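Local coordinates for TlmII (Streptoalloteichus hindustanus, PDB 4HVM), which probably acts as a condensation-domain protein of nonribosomal peptide assembly in tallysomycin biosynthesis and may bind phosphopantetheine, at residues S218-P223 / A452-A457; T417-G422 / M428-D433. One frame throughout, in Å; residues are numbered along the deposited sequence.

Contact 1. Residues S218-P223 / A452-A457; sequences SRLRVP and AAMAQA
With chi1 at -83° and chi2 extended, the selenomethionine M454 sends its chain off helix 445-459 toward the L220 and V222 side chains of strand 216-223, and a bend at chi3 (-67°) turns the terminal methyl, CE, to face both of them. L220 answers from the strand with CG anti to its own nitrogen (chi1 173°). L220 and M454 thus reach for each other tip to tip, CD2 of L220 lying 3.6 Å from CE of M454. V222 meets the same methyl differently: the two side chains cross obliquely, with CG2 of V222 3.7 Å from CE of M454 and a more distant 4.1 Å from SE of M454. One methyl group therefore bridges two alternate residues of the strand, and the contact is purely apolar. A long, unbranched side chain suits this place, because the backbones stand well apart: the CA atoms of V222 and M454, the nearest pair, are 9.5 Å from each other. Branched leucine and valine suit the strand, where they offer methyls at two successive positions of the same face. R219 and R221, which alternate with them, point to the other face and keep their charged ends in exposed surroundings. The M454 side chain is also part of a wider core, touching M245 and L248 of helix 241-255, L230 of helix 224-231 and I430 on the neighbouring strand. The small alanines of the helix fit the same assembly, A453 lying against L248 and W251. The arrangement is that of a helix laid over the edge of a mixed beta sheet, as in the alpha/beta lobes of the condensation-domain fold related to the CoA-dependent acyltransferases.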
loop_
_atom_site.group_PDB
_atom_site.type_symbol
_atom_site.label_atom_id
_atom_site.label_comp_id
_atom_site.label_asym_id
_atom_site.label_seq_id
_atom_site.Cartn_x
_atom_site.Cartn_y
_atom_site.Cartn_z
ATOM N N SER A 218 7.061 10.695 -12.442
ATOM C CA SER A 218 7.720 10.115 -13.602
ATOM C C SER A 218 7.422 8.623 -13.650
ATOM O O SER A 218 7.269 7.986 -12.608
ATOM C CB SER A 218 9.228 10.341 -13.525
ATOM O OG SER A 218 9.529 11.706 -13.307
ATOM N N ARG A 219 7.339 8.065 -14.854
ATOM C CA ARG A 219 7.006 6.651 -15.012
ATOM C C ARG A 219 7.983 5.906 -15.916
ATOM O O ARG A 219 8.447 6.438 -16.926
ATOM C CB ARG A 219 5.580 6.490 -15.541
ATOM C CG ARG A 219 4.516 6.970 -14.576
ATOM C CD ARG A 219 3.120 6.811 -15.152
ATOM N NE ARG A 219 2.110 7.398 -14.275
ATOM C CZ ARG A 219 1.778 8.684 -14.282
ATOM N NH1 ARG A 219 2.376 9.519 -15.121
ATOM N NH2 ARG A 219 0.851 9.136 -13.449
ATOM N N LEU A 220 8.291 4.672 -15.531
ATOM C CA LEU A 220 9.127 3.787 -16.327
ATOM C C LEU A 220 8.416 2.457 -16.538
ATOM O O LEU A 220 8.206 1.702 -15.589
ATOM C CB LEU A 220 10.466 3.546 -15.628
ATOM C CG LEU A 220 11.379 2.497 -16.275
ATOM C CD1 LEU A 220 11.852 2.962 -17.646
ATOM C CD2 LEU A 220 12.555 2.181 -15.371
ATOM N N ARG A 221 8.040 2.172 -17.779
ATOM C CA ARG A 221 7.357 0.924 -18.088
ATOM C C ARG A 221 8.367 -0.195 -18.277
ATOM O O ARG A 221 9.225 -0.121 -19.154
ATOM C CB ARG A 221 6.504 1.063 -19.347
ATOM C CG ARG A 221 5.502 -0.067 -19.535
ATOM C CD ARG A 221 4.856 -0.004 -20.904
ATOM N NE ARG A 221 5.815 -0.313 -21.958
ATOM C CZ ARG A 221 5.781 0.204 -23.180
ATOM N NH1 ARG A 221 4.834 1.072 -23.515
ATOM N NH2 ARG A 221 6.702 -0.144 -24.067
ATOM N N VAL A 222 8.257 -1.229 -17.452
ATOM C CA VAL A 222 9.159 -2.370 -17.518
ATOM C C VAL A 222 8.425 -3.581 -18.075
ATOM O O VAL A 222 7.335 -3.912 -17.610
ATOM C CB VAL A 222 9.725 -2.713 -16.125
ATOM C CG1 VAL A 222 10.423 -4.057 -16.143
ATOM C CG2 VAL A 222 10.669 -1.620 -15.653
ATOM N N PRO A 223 9.012 -4.232 -19.089
ATOM C CA PRO A 223 8.434 -5.464 -19.635
ATOM C C PRO A 223 8.279 -6.500 -18.531
ATOM O O PRO A 223 9.195 -6.665 -17.726
ATOM C CB PRO A 223 9.489 -5.923 -20.641
ATOM C CG PRO A 223 10.198 -4.674 -21.041
ATOM C CD PRO A 223 10.240 -3.834 -19.800
ATOM N N ALA A 452 18.740 0.880 -16.542
ATOM C CA ALA A 452 20.013 0.281 -16.915
ATOM C C ALA A 452 20.454 -0.732 -15.870
ATOM O O ALA A 452 20.948 -1.809 -16.205
ATOM C CB ALA A 452 21.070 1.353 -17.088
ATOM N N ALA A 453 20.267 -0.382 -14.603
ATOM C CA ALA A 453 20.696 -1.237 -13.506
ATOM C C ALA A 453 19.909 -2.544 -13.475
ATOM O O ALA A 453 20.463 -3.600 -13.173
ATOM C CB ALA A 453 20.568 -0.502 -12.181
HETATM N N MSE A 454 18.619 -2.470 -13.796
HETATM C CA MSE A 454 17.774 -3.659 -13.827
HETATM C C MSE A 454 18.217 -4.624 -14.919
HETATM O O MSE A 454 18.315 -5.831 -14.690
HETATM C CB MSE A 454 16.307 -3.278 -14.026
HETATM C CG MSE A 454 15.591 -2.893 -12.748
HETATM SE SE MSE A 454 13.711 -2.511 -13.037
HETATM C CE MSE A 454 13.925 -0.908 -14.114
ATOM N N ALA A 455 18.484 -4.085 -16.105
ATOM C CA ALA A 455 18.975 -4.885 -17.219
ATOM C C ALA A 455 20.264 -5.598 -16.837
ATOM O O ALA A 455 20.435 -6.782 -17.124
ATOM C CB ALA A 455 19.196 -4.014 -18.443
ATOM N N GLN A 456 21.159 -4.871 -16.176
ATOM C CA GLN A 456 22.422 -5.430 -15.722
ATOM C C GLN A 456 22.203 -6.512 -14.670
ATOM O O GLN A 456 22.862 -7.551 -14.694
ATOM C CB GLN A 456 23.315 -4.327 -15.155
ATOM C CG GLN A 456 24.676 -4.806 -14.705
ATOM C CD GLN A 456 25.488 -5.383 -15.843
ATOM O OE1 GLN A 456 26.018 -4.647 -16.676
ATOM N NE2 GLN A 456 25.592 -6.705 -15.885
ATOM N N ALA A 457 21.272 -6.267 -13.752
ATOM C CA ALA A 457 21.017 -7.200 -12.656
ATOM C C ALA A 457 20.522 -8.558 -13.143
ATOM O O ALA A 457 20.780 -9.583 -12.511
ATOM C CB ALA A 457 20.028 -6.604 -11.666
#

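Contact 2. Residues T417-G422 / M428-D433; sequences TDLSVG and MVIVLD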
loop_
_atom_site.group_PDB
_atom_site.type_symbol
_atom_site.label_atom_id
_atom_site.label_comp_id
_atom_site.label_asym_id
_atom_site.label_seq_id
_atom_site.Cartn_x
_atom_site.Cartn_y
_atom_site.Cartn_z
ATOM N N THR A 417 11.430 10.864 -1.896
ATOM C CA THR A 417 11.427 9.911 -2.998
ATOM C C THR A 417 10.427 8.795 -2.720
ATOM O O THR A 417 10.629 7.975 -1.824
ATOM C CB THR A 417 12.826 9.311 -3.237
ATOM O OG1 THR A 417 13.755 10.359 -3.540
ATOM C CG2 THR A 417 12.794 8.317 -4.390
ATOM N N ASP A 418 9.344 8.778 -3.490
ATOM C CA ASP A 418 8.305 7.769 -3.335
ATOM C C ASP A 418 8.242 6.881 -4.574
ATOM O O ASP A 418 8.062 7.368 -5.688
ATOM C CB ASP A 418 6.951 8.435 -3.094
ATOM C CG ASP A 418 5.925 7.480 -2.523
ATOM O OD1 ASP A 418 5.379 6.659 -3.293
ATOM O OD2 ASP A 418 5.666 7.554 -1.303
ATOM N N LEU A 419 8.384 5.575 -4.379
ATOM C CA LEU A 419 8.464 4.654 -5.505
ATOM C C LEU A 419 7.447 3.522 -5.379
ATOM O O LEU A 419 7.453 2.776 -4.401
ATOM C CB LEU A 419 9.888 4.100 -5.619
ATOM C CG LEU A 419 10.352 3.549 -6.966
ATOM C CD1 LEU A 419 11.830 3.846 -7.168
ATOM C CD2 LEU A 419 10.090 2.054 -7.050
ATOM N N SER A 420 6.572 3.401 -6.373
ATOM C CA SER A 420 5.535 2.377 -6.364
ATOM C C SER A 420 5.495 1.626 -7.693
ATOM O O SER A 420 5.885 2.166 -8.727
ATOM C CB SER A 420 4.172 3.006 -6.081
ATOM O OG SER A 420 3.169 2.010 -5.994
ATOM N N VAL A 421 5.028 0.381 -7.665
ATOM C CA VAL A 421 4.975 -0.435 -8.879
ATOM C C VAL A 421 3.577 -0.996 -9.119
ATOM O O VAL A 421 2.977 -1.582 -8.220
ATOM C CB VAL A 421 5.983 -1.598 -8.825
ATOM C CG1 VAL A 421 6.095 -2.269 -10.186
ATOM C CG2 VAL A 421 7.343 -1.099 -8.379
ATOM N N GLY A 422 3.065 -0.820 -10.333
ATOM C CA GLY A 422 1.731 -1.286 -10.672
ATOM C C GLY A 422 1.662 -1.939 -12.039
ATOM O O GLY A 422 2.413 -1.581 -12.948
HETATM N N MSE A 428 4.971 -4.103 -16.065
HETATM C CA MSE A 428 4.957 -3.433 -14.773
HETATM C C MSE A 428 5.385 -1.988 -14.975
HETATM O O MSE A 428 6.322 -1.712 -15.727
HETATM C CB MSE A 428 5.910 -4.128 -13.800
HETATM C CG MSE A 428 5.507 -5.547 -13.448
HETATM SE SE MSE A 428 3.846 -5.583 -12.425
HETATM C CE MSE A 428 4.557 -5.493 -10.610
ATOM N N VAL A 429 4.695 -1.064 -14.318
ATOM C CA VAL A 429 5.037 0.347 -14.427
ATOM C C VAL A 429 5.512 0.897 -13.091
ATOM O O VAL A 429 4.798 0.826 -12.091
ATOM C CB VAL A 429 3.850 1.181 -14.937
ATOM C CG1 VAL A 429 4.196 2.664 -14.936
ATOM C CG2 VAL A 429 3.457 0.731 -16.325
ATOM N N ILE A 430 6.726 1.434 -13.080
ATOM C CA ILE A 430 7.279 2.060 -11.887
ATOM C C ILE A 430 6.878 3.533 -11.811
ATOM O O ILE A 430 7.284 4.340 -12.644
ATOM C CB ILE A 430 8.812 1.946 -11.862
ATOM C CG1 ILE A 430 9.233 0.477 -11.860
ATOM C CG2 ILE A 430 9.374 2.658 -10.650
ATOM C CD1 ILE A 430 10.735 0.269 -11.885
ATOM N N VAL A 431 6.071 3.880 -10.813
ATOM C CA VAL A 431 5.626 5.259 -10.650
ATOM C C VAL A 431 6.456 5.977 -9.588
ATOM O O VAL A 431 6.471 5.578 -8.424
ATOM C CB VAL A 431 4.137 5.339 -10.279
ATOM C CG1 VAL A 431 3.694 6.786 -10.213
ATOM C CG2 VAL A 431 3.295 4.571 -11.283
ATOM N N LEU A 432 7.141 7.040 -9.998
ATOM C CA LEU A 432 8.058 7.753 -9.111
ATOM C C LEU A 432 7.526 9.127 -8.737
ATOM O O LEU A 432 7.174 9.920 -9.607
ATOM C CB LEU A 432 9.431 7.905 -9.768
ATOM C CG LEU A 432 10.444 8.791 -9.046
ATOM C CD1 LEU A 432 10.896 8.146 -7.747
ATOM C CD2 LEU A 432 11.636 9.088 -9.946
ATOM N N ASP A 433 7.480 9.404 -7.437
ATOM C CA ASP A 433 7.061 10.709 -6.936
ATOM C C ASP A 433 8.228 11.373 -6.212
ATOM O O ASP A 433 8.655 10.910 -5.158
ATOM C CB ASP A 433 5.865 10.561 -5.993
ATOM C CG ASP A 433 4.630 10.029 -6.697
ATOM O OD1 ASP A 433 4.327 10.500 -7.814
ATOM O OD2 ASP A 433 3.968 9.128 -6.141
#
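L419 and I430 meet on the well-packed face of this antiparallel hairpin, CD2 of L419 lying 3.7 Å from CG2 of I430. On the same face CG1 of V421 comes within 3.6 Å of the methyl CE of the selenomethionine M428, whose chain crosses it at about a right angle. L419 and I430, both bulky and aliphatic, suit this face because helices 241-255 and 445-459 cover them, L419 touching M245 and L450. The face carrying D418 and D433 is looser and partly exposed at that end. Their side chains run side by side, CB of D418 3.8 Å from CB of D433, with the carboxylate planes 39° apart. Between the two faces, the hydrogen-bonded pairs D418-D433, S420-V431 and G422-V429 each exchange two backbone bonds; D433 N to D418 O, at 2.7 Å, is nearly straight (174°). The like charges, OD1 of D418 and OD2 of D433, stand 4.0 Å apart. H362 bonds OD2 of D418 and T217 bonds OD1 of D433. The chemistry implies that backbone bonds and buried aliphatics bear the pairing, while these outside partners probably offset the mutual repulsion of the two acids.

From the N terminus, strand 216-223 comes first, and the chain then runs through helices 224-231 and 241-255, the other strands of the sheet and further helices before helix 445-459 returns to complete contact 1; 228 residues separate segment 218-223 from segment 452-457. Contact 2 lies wholly within that excursion: it closes a much shorter loop, the five residues between its segments, which include the turn of the hairpin, shortly before the helix arrives. The loops are nested and do not cross. Strand 427-434 stands between 216-223 and 417-424, so the two contacts adjoin, with V222 N probably hydrogen-bonded to M428 O at 2.6 Å. Together they tie the sheet's edge, its hairpin and the late helix into one layered unit.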